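Local coordinates for TqaA (Penicillium aethiopicum, PDB 5EJD), which is the terminal condensation-like domain of a fungal nonribosomal peptide synthetase and probably releases the phosphopantetheine-bound peptide by cyclisation, at residues I378-N383 against E422-T427. Numbering follows the deposited sequence.
With PNS (4'-phosphopantetheine), chain R.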
loop_
_atom_site.group_PDB
_atom_site.type_symbol
_atom_site.label_atom_id
_atom_site.label_comp_id
_atom_site.label_asym_id
_atom_site.label_seq_id
_atom_site.Cartn_x
_atom_site.Cartn_y
_atom_site.Cartn_z
ATOM N N ILE A 378 -7.196 6.693 -10.792
ATOM C CA ILE A 378 -6.499 5.624 -10.131
ATOM C C ILE A 378 -7.495 4.771 -9.345
ATOM O O ILE A 378 -8.257 5.301 -8.537
ATOM C CB ILE A 378 -5.431 6.137 -9.182
ATOM C CG1 ILE A 378 -4.495 7.059 -9.919
ATOM C CG2 ILE A 378 -4.653 4.971 -8.583
ATOM C CD1 ILE A 378 -3.476 7.742 -9.050
ATOM N N VAL A 379 -7.465 3.456 -9.579
ATOM C CA VAL A 379 -8.300 2.531 -8.867
ATOM C C VAL A 379 -7.466 1.758 -7.843
ATOM O O VAL A 379 -6.458 1.170 -8.220
ATOM C CB VAL A 379 -8.907 1.532 -9.830
ATOM C CG1 VAL A 379 -9.728 0.510 -9.073
ATOM C CG2 VAL A 379 -9.772 2.241 -10.835
ATOM N N GLN A 380 -7.865 1.797 -6.559
ATOM C CA GLN A 380 -7.215 0.990 -5.516
ATOM C C GLN A 380 -8.158 0.017 -4.935
ATOM O O GLN A 380 -9.018 0.424 -4.139
ATOM C CB GLN A 380 -6.879 1.681 -4.213
ATOM C CG GLN A 380 -5.910 2.751 -4.292
ATOM C CD GLN A 380 -4.999 2.872 -3.088
ATOM O OE1 GLN A 380 -5.294 2.577 -1.911
ATOM N NE2 GLN A 380 -3.899 3.419 -3.398
ATOM N N HIS A 381 -7.898 -1.242 -5.135
ATOM C CA HIS A 381 -8.666 -2.175 -4.426
ATOM C C HIS A 381 -7.955 -2.468 -3.081
ATOM O O HIS A 381 -6.794 -2.847 -3.050
ATOM C CB HIS A 381 -8.864 -3.421 -5.269
ATOM C CG HIS A 381 -9.686 -4.443 -4.577
ATOM N ND1 HIS A 381 -11.016 -4.243 -4.284
ATOM C CD2 HIS A 381 -9.368 -5.651 -4.067
ATOM C CE1 HIS A 381 -11.500 -5.310 -3.677
ATOM N NE2 HIS A 381 -10.519 -6.179 -3.520
ATOM N N GLN A 382 -8.698 -2.387 -1.981
ATOM C CA GLN A 382 -8.149 -2.547 -0.653
ATOM C C GLN A 382 -8.251 -3.979 -0.084
ATOM O O GLN A 382 -8.927 -4.204 0.889
ATOM C CB GLN A 382 -8.877 -1.629 0.288
ATOM C CG GLN A 382 -8.987 -0.209 -0.176
ATOM C CD GLN A 382 -7.684 0.563 0.048
ATOM O OE1 GLN A 382 -6.617 0.105 -0.306
ATOM N NE2 GLN A 382 -7.802 1.779 0.527
ATOM N N ASN A 383 -7.536 -4.928 -0.671
ATOM C CA ASN A 383 -7.508 -6.249 -0.165
ATOM C C ASN A 383 -6.401 -6.426 0.839
ATOM O O ASN A 383 -5.615 -7.365 0.791
ATOM C CB ASN A 383 -7.482 -7.294 -1.291
ATOM C CG ASN A 383 -6.451 -7.022 -2.341
ATOM O OD1 ASN A 383 -5.785 -5.991 -2.361
ATOM N ND2 ASN A 383 -6.331 -7.956 -3.264
ATOM N N GLU A 422 -6.204 14.396 -10.173
ATOM C CA GLU A 422 -6.634 13.024 -10.425
ATOM C C GLU A 422 -7.895 12.630 -9.653
ATOM O O GLU A 422 -8.264 13.262 -8.664
ATOM C CB GLU A 422 -5.518 12.067 -10.124
ATOM C CG GLU A 422 -5.260 11.795 -8.634
ATOM C CD GLU A 422 -4.551 12.931 -7.899
ATOM O OE1 GLU A 422 -3.920 13.790 -8.551
ATOM O OE2 GLU A 422 -4.624 12.929 -6.656
ATOM N N VAL A 423 -8.580 11.612 -10.128
ATOM C CA VAL A 423 -9.690 11.045 -9.392
ATOM C C VAL A 423 -9.261 9.679 -8.834
ATOM O O VAL A 423 -8.647 8.892 -9.557
ATOM C CB VAL A 423 -10.894 10.854 -10.300
ATOM C CG1 VAL A 423 -11.984 10.037 -9.601
ATOM C CG2 VAL A 423 -11.431 12.189 -10.721
ATOM N N TRP A 424 -9.602 9.398 -7.576
ATOM C CA TRP A 424 -9.315 8.086 -6.943
ATOM C C TRP A 424 -10.590 7.332 -6.739
ATOM O O TRP A 424 -11.588 7.904 -6.292
ATOM C CB TRP A 424 -8.657 8.248 -5.580
ATOM C CG TRP A 424 -7.315 8.931 -5.631
ATOM C CD1 TRP A 424 -7.083 10.263 -5.767
ATOM C CD2 TRP A 424 -6.046 8.319 -5.523
ATOM N NE1 TRP A 424 -5.745 10.513 -5.777
ATOM C CE2 TRP A 424 -5.079 9.337 -5.622
ATOM C CE3 TRP A 424 -5.627 7.000 -5.396
ATOM C CZ2 TRP A 424 -3.706 9.084 -5.585
ATOM C CZ3 TRP A 424 -4.251 6.738 -5.353
ATOM C CH2 TRP A 424 -3.317 7.773 -5.444
ATOM N N ILE A 425 -10.574 6.060 -7.104
ATOM C CA ILE A 425 -11.657 5.151 -6.759
ATOM C C ILE A 425 -11.090 4.032 -5.875
ATOM O O ILE A 425 -10.243 3.295 -6.301
ATOM C CB ILE A 425 -12.298 4.538 -7.995
ATOM C CG1 ILE A 425 -12.917 5.625 -8.853
ATOM C CG2 ILE A 425 -13.378 3.557 -7.587
ATOM C CD1 ILE A 425 -13.362 5.129 -10.210
ATOM N N PHE A 426 -11.547 3.978 -4.627
ATOM C CA PHE A 426 -11.158 2.980 -3.661
ATOM C C PHE A 426 -12.309 1.988 -3.514
ATOM O O PHE A 426 -13.467 2.380 -3.486
ATOM C CB PHE A 426 -10.942 3.638 -2.327
ATOM C CG PHE A 426 -9.847 4.678 -2.319
ATOM C CD1 PHE A 426 -8.523 4.313 -2.221
ATOM C CD2 PHE A 426 -10.147 6.018 -2.305
ATOM C CE1 PHE A 426 -7.520 5.269 -2.192
ATOM C CE2 PHE A 426 -9.152 6.962 -2.277
ATOM C CZ PHE A 426 -7.834 6.592 -2.249
ATOM N N THR A 427 -12.005 0.710 -3.401
ATOM C CA THR A 427 -13.012 -0.285 -3.082
ATOM C C THR A 427 -12.604 -1.071 -1.834
ATOM O O THR A 427 -11.516 -1.628 -1.775
ATOM C CB THR A 427 -13.252 -1.254 -4.264
ATOM O OG1 THR A 427 -12.002 -1.728 -4.778
ATOM C CG2 THR A 427 -13.969 -0.529 -5.360
HETATM O O23 PNS R . -6.520 -10.034 -5.566
HETATM P P24 PNS R . -5.705 -9.359 -6.643
HETATM O O26 PNS R . -6.168 -9.559 -8.032
HETATM O O27 PNS R . -5.205 -7.871 -6.207
HETATM C C28 PNS R . -4.643 -6.853 -7.013
HETATM C C29 PNS R . -4.196 -5.533 -6.232
HETATM C C30 PNS R . -5.615 -5.089 -6.087
HETATM C C31 PNS R . -3.373 -5.110 -7.462
HETATM C C32 PNS R . -3.461 -6.103 -4.979
HETATM O O33 PNS R . -2.423 -7.061 -5.426
HETATM C C34 PNS R . -2.684 -4.931 -4.412
HETATM O O35 PNS R . -1.552 -4.664 -4.834
HETATM N N36 PNS R . -2.939 -3.951 -3.609
HETATM C C37 PNS R . -4.027 -3.557 -2.834
HETATM C C38 PNS R . -3.563 -3.127 -1.453
HETATM C C39 PNS R . -3.093 -1.710 -1.262
HETATM O O40 PNS R . -2.002 -1.410 -1.665
HETATM N N41 PNS R . -3.891 -0.908 -0.559
HETATM C C42 PNS R . -3.610 0.475 -0.272
HETATM C C43 PNS R . -2.419 0.647 0.613
HETATM S S44 PNS R . -2.714 1.958 1.820
#
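Parallel strands I378-H381 and V423-T427 pair at the middle of a mixed sheet in the condensation domain, and the first leads into the phosphopantetheine pocket. The bridges are I378 with W424, V379 with I425, Q380 with F426 and H381 with T427. I378 N donates to V423 O, and I425 N donates to I378 O (2.8 Å). Q380 N binds I425 O, and T427 N binds Q380 O. Q382 N extends the ladder past the strand end to T427 O (2.9 Å).

I378, Q380, W424 and F426 share one face of the sheet. I378 CG1 is anti to the carbonyl carbon (chi1 -54°) and the chain runs on extended (chi2 174°), which lays CD1 over the indole face of W424. This CH-pi contact puts CD1 3.8 Å from the six-membered ring centroid. The indole NE1 donates in the ring plane to the anti lone pair of E422 OE2 (2.8 Å). E422 OE1 forms a salt bridge with R55. With an alanine in place of W424, I378 CD1 would lose the ring beneath it, and E422 OE2, still held by L420 N, would probably be less firmly oriented. Q380 runs alongside F426, its CG 3.7 Å from F426 CD1.

H381 and T427 lie on the other face, against helix 274-289. H381 ND1 and T427 OG1 share a hydrogen bond of 2.7 Å in the imidazole plane. T427 holds OG1 between its N and carbonyl carbon (chi1 48°), directed at that nitrogen. N383 packs on H39 of the neighbouring TqaA chain, and its ND2 donates to phosphopantetheine O27 at 3.2 Å.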